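Local coordinates for putative exported protein (Bordetella pertussis Tohama I, PDB 2PFZ) that binds pyroglutamic acid as an extracytoplasmic solute receptor, probably delivering it to a tripartite ATP-independent periplasmic transporter, at residues I64-F69 / L205-V210. Residues are numbered along the deposited sequence; the frame is centred on the assembly and turned at random.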
loop_
_atom_site.group_PDB
_atom_site.type_symbol
_atom_site.label_atom_id
_atom_site.label_comp_id
_atom_site.label_asym_id
_atom_site.label_seq_id
_atom_site.Cartn_x
_atom_site.Cartn_y
_atom_site.Cartn_z
ATOM N N ILE A 64 2.929 3.401 -7.094
ATOM C CA ILE A 64 2.310 4.253 -6.085
ATOM C C ILE A 64 1.632 3.395 -5.003
ATOM O O ILE A 64 1.432 2.198 -5.199
ATOM C CB ILE A 64 1.229 5.215 -6.671
ATOM C CG1 ILE A 64 0.100 4.434 -7.365
ATOM C CG2 ILE A 64 1.845 6.315 -7.592
ATOM C CD1 ILE A 64 -1.232 5.156 -7.328
ATOM N N LEU A 65 1.311 4.025 -3.873
ATOM C CA LEU A 65 0.456 3.455 -2.839
ATOM C C LEU A 65 -0.891 4.096 -3.084
ATOM O O LEU A 65 -1.006 5.331 -3.003
ATOM C CB LEU A 65 0.937 3.890 -1.455
ATOM C CG LEU A 65 0.054 3.473 -0.277
ATOM C CD1 LEU A 65 0.202 1.998 -0.051
ATOM C CD2 LEU A 65 0.432 4.315 0.964
ATOM N N LEU A 66 -1.904 3.290 -3.387
ATOM C CA LEU A 66 -3.195 3.866 -3.816
ATOM C C LEU A 66 -3.725 4.874 -2.810
ATOM O O LEU A 66 -4.179 5.956 -3.184
ATOM C CB LEU A 66 -4.241 2.770 -4.044
ATOM C CG LEU A 66 -3.953 1.776 -5.170
ATOM C CD1 LEU A 66 -4.908 0.597 -5.152
ATOM C CD2 LEU A 66 -3.995 2.502 -6.502
ATOM N N THR A 67 -3.701 4.506 -1.531
ATOM C CA THR A 67 -4.269 5.353 -0.482
ATOM C C THR A 67 -3.586 6.721 -0.297
ATOM O O THR A 67 -4.151 7.590 0.344
ATOM C CB THR A 67 -4.418 4.610 0.892
ATOM O OG1 THR A 67 -3.207 3.917 1.229
ATOM C CG2 THR A 67 -5.590 3.633 0.849
ATOM N N ASN A 68 -2.380 6.910 -0.844
ATOM C CA ASN A 68 -1.774 8.244 -0.830
ATOM C C ASN A 68 -2.620 9.250 -1.591
ATOM O O ASN A 68 -2.466 10.477 -1.403
ATOM C CB ASN A 68 -0.366 8.243 -1.423
ATOM C CG ASN A 68 0.714 8.014 -0.392
ATOM O OD1 ASN A 68 1.819 7.538 -0.730
ATOM N ND2 ASN A 68 0.434 8.382 0.862
ATOM N N PHE A 69 -3.519 8.739 -2.441
ATOM C CA PHE A 69 -4.280 9.589 -3.346
ATOM C C PHE A 69 -5.761 9.695 -2.991
ATOM O O PHE A 69 -6.574 10.202 -3.760
ATOM C CB PHE A 69 -3.937 9.189 -4.811
ATOM C CG PHE A 69 -2.469 9.275 -5.067
ATOM C CD1 PHE A 69 -1.871 10.515 -5.312
ATOM C CD2 PHE A 69 -1.650 8.165 -4.901
ATOM C CE1 PHE A 69 -0.505 10.633 -5.444
ATOM C CE2 PHE A 69 -0.273 8.267 -5.053
ATOM C CZ PHE A 69 0.306 9.495 -5.319
ATOM N N LEU A 205 -5.506 -4.112 4.155
ATOM C CA LEU A 205 -4.361 -4.488 3.355
ATOM C C LEU A 205 -4.251 -3.468 2.212
ATOM O O LEU A 205 -4.890 -3.614 1.173
ATOM C CB LEU A 205 -4.439 -5.929 2.807
ATOM C CG LEU A 205 -4.260 -7.153 3.732
ATOM C CD1 LEU A 205 -5.532 -7.374 4.550
ATOM C CD2 LEU A 205 -3.936 -8.433 2.948
ATOM N N PRO A 206 -3.405 -2.458 2.399
ATOM C CA PRO A 206 -3.383 -1.408 1.391
ATOM C C PRO A 206 -2.559 -1.891 0.204
ATOM O O PRO A 206 -1.586 -2.619 0.386
ATOM C CB PRO A 206 -2.659 -0.264 2.111
ATOM C CG PRO A 206 -1.721 -0.935 3.062
ATOM C CD PRO A 206 -2.345 -2.291 3.409
ATOM N N LYS A 207 -2.926 -1.483 -1.007
ATOM C CA LYS A 207 -2.180 -1.944 -2.193
ATOM C C LYS A 207 -1.274 -0.868 -2.762
ATOM O O LYS A 207 -1.591 0.319 -2.695
ATOM C CB LYS A 207 -3.142 -2.420 -3.291
ATOM C CG LYS A 207 -4.085 -3.578 -2.864
ATOM C CD LYS A 207 -4.907 -4.162 -4.050
ATOM C CE LYS A 207 -5.814 -3.108 -4.667
ATOM N NZ LYS A 207 -6.703 -2.475 -3.636
ATOM N N ASN A 208 -0.149 -1.303 -3.314
ATOM C CA ASN A 208 0.582 -0.506 -4.315
ATOM C C ASN A 208 0.040 -0.811 -5.698
ATOM O O ASN A 208 -0.604 -1.848 -5.901
ATOM C CB ASN A 208 2.082 -0.802 -4.231
ATOM C CG ASN A 208 2.709 -0.214 -2.988
ATOM O OD1 ASN A 208 2.049 0.496 -2.224
ATOM N ND2 ASN A 208 3.982 -0.507 -2.768
ATOM N N ALA A 209 0.296 0.081 -6.651
ATOM C CA ALA A 209 -0.111 -0.132 -8.020
ATOM C C ALA A 209 1.011 0.358 -8.900
ATOM O O ALA A 209 1.611 1.416 -8.650
ATOM C CB ALA A 209 -1.387 0.656 -8.350
ATOM N N VAL A 210 1.276 -0.405 -9.951
ATOM C CA VAL A 210 2.231 0.042 -10.954
ATOM C C VAL A 210 1.415 0.623 -12.109
ATOM O O VAL A 210 0.587 -0.074 -12.705
ATOM C CB VAL A 210 3.136 -1.103 -11.405
ATOM C CG1 VAL A 210 3.995 -0.672 -12.612
ATOM C CG2 VAL A 210 4.020 -1.543 -10.226
HETATM O O HOH W 1 -3.366 1.687 -0.603
#
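L65 holds CG anti to its backbone N (chi1 174°), and N208 sets its CG beside its own N (chi1 -72°); from these starts the two side chains slant across one another, with L65 CD1 3.2 Å from N208 OD1. They form a non-hydrogen-bonded pair where strand 61-65 runs antiparallel to strand 207-213, the middle strand of a three-stranded sheet in this DctP-family periplasmic binding fold. The neighbouring pair, I64 with A209, is the hydrogen-bonded one. I64 N gives a nearly straight 2.8 Å bond to A209 O, in the carbonyl plane, while A209 N returns one to I64 O from 24° outside that carbonyl's plane. The same I64 O also lies 3.0 Å from N208 CA, a CA-H...O contact. N208 OD1 accepts from W119 NE1, so this buried amide ties the strand to a ligand-pocket residue.

At L66 the first chain leaves the strand for a short 3-10 turn, and its side chain reaches to the A209 side of the sheet, where CD2 packs 3.7 Å from A209 CB. Its second methyl, CD1, lies over K207 CE, next to the ammonium, which is met by a salt bridge to D79 and a hydrogen bond to Q98. P206, a pocket residue beside the bound pyroglutamic acid, leads into strand 207-213 and touches L65 CD1 with CB. Past the last bridge, K207 O takes two donors: L66 N at 3.1 Å and a water, which in turn accepts from T67 N at 3.0 Å.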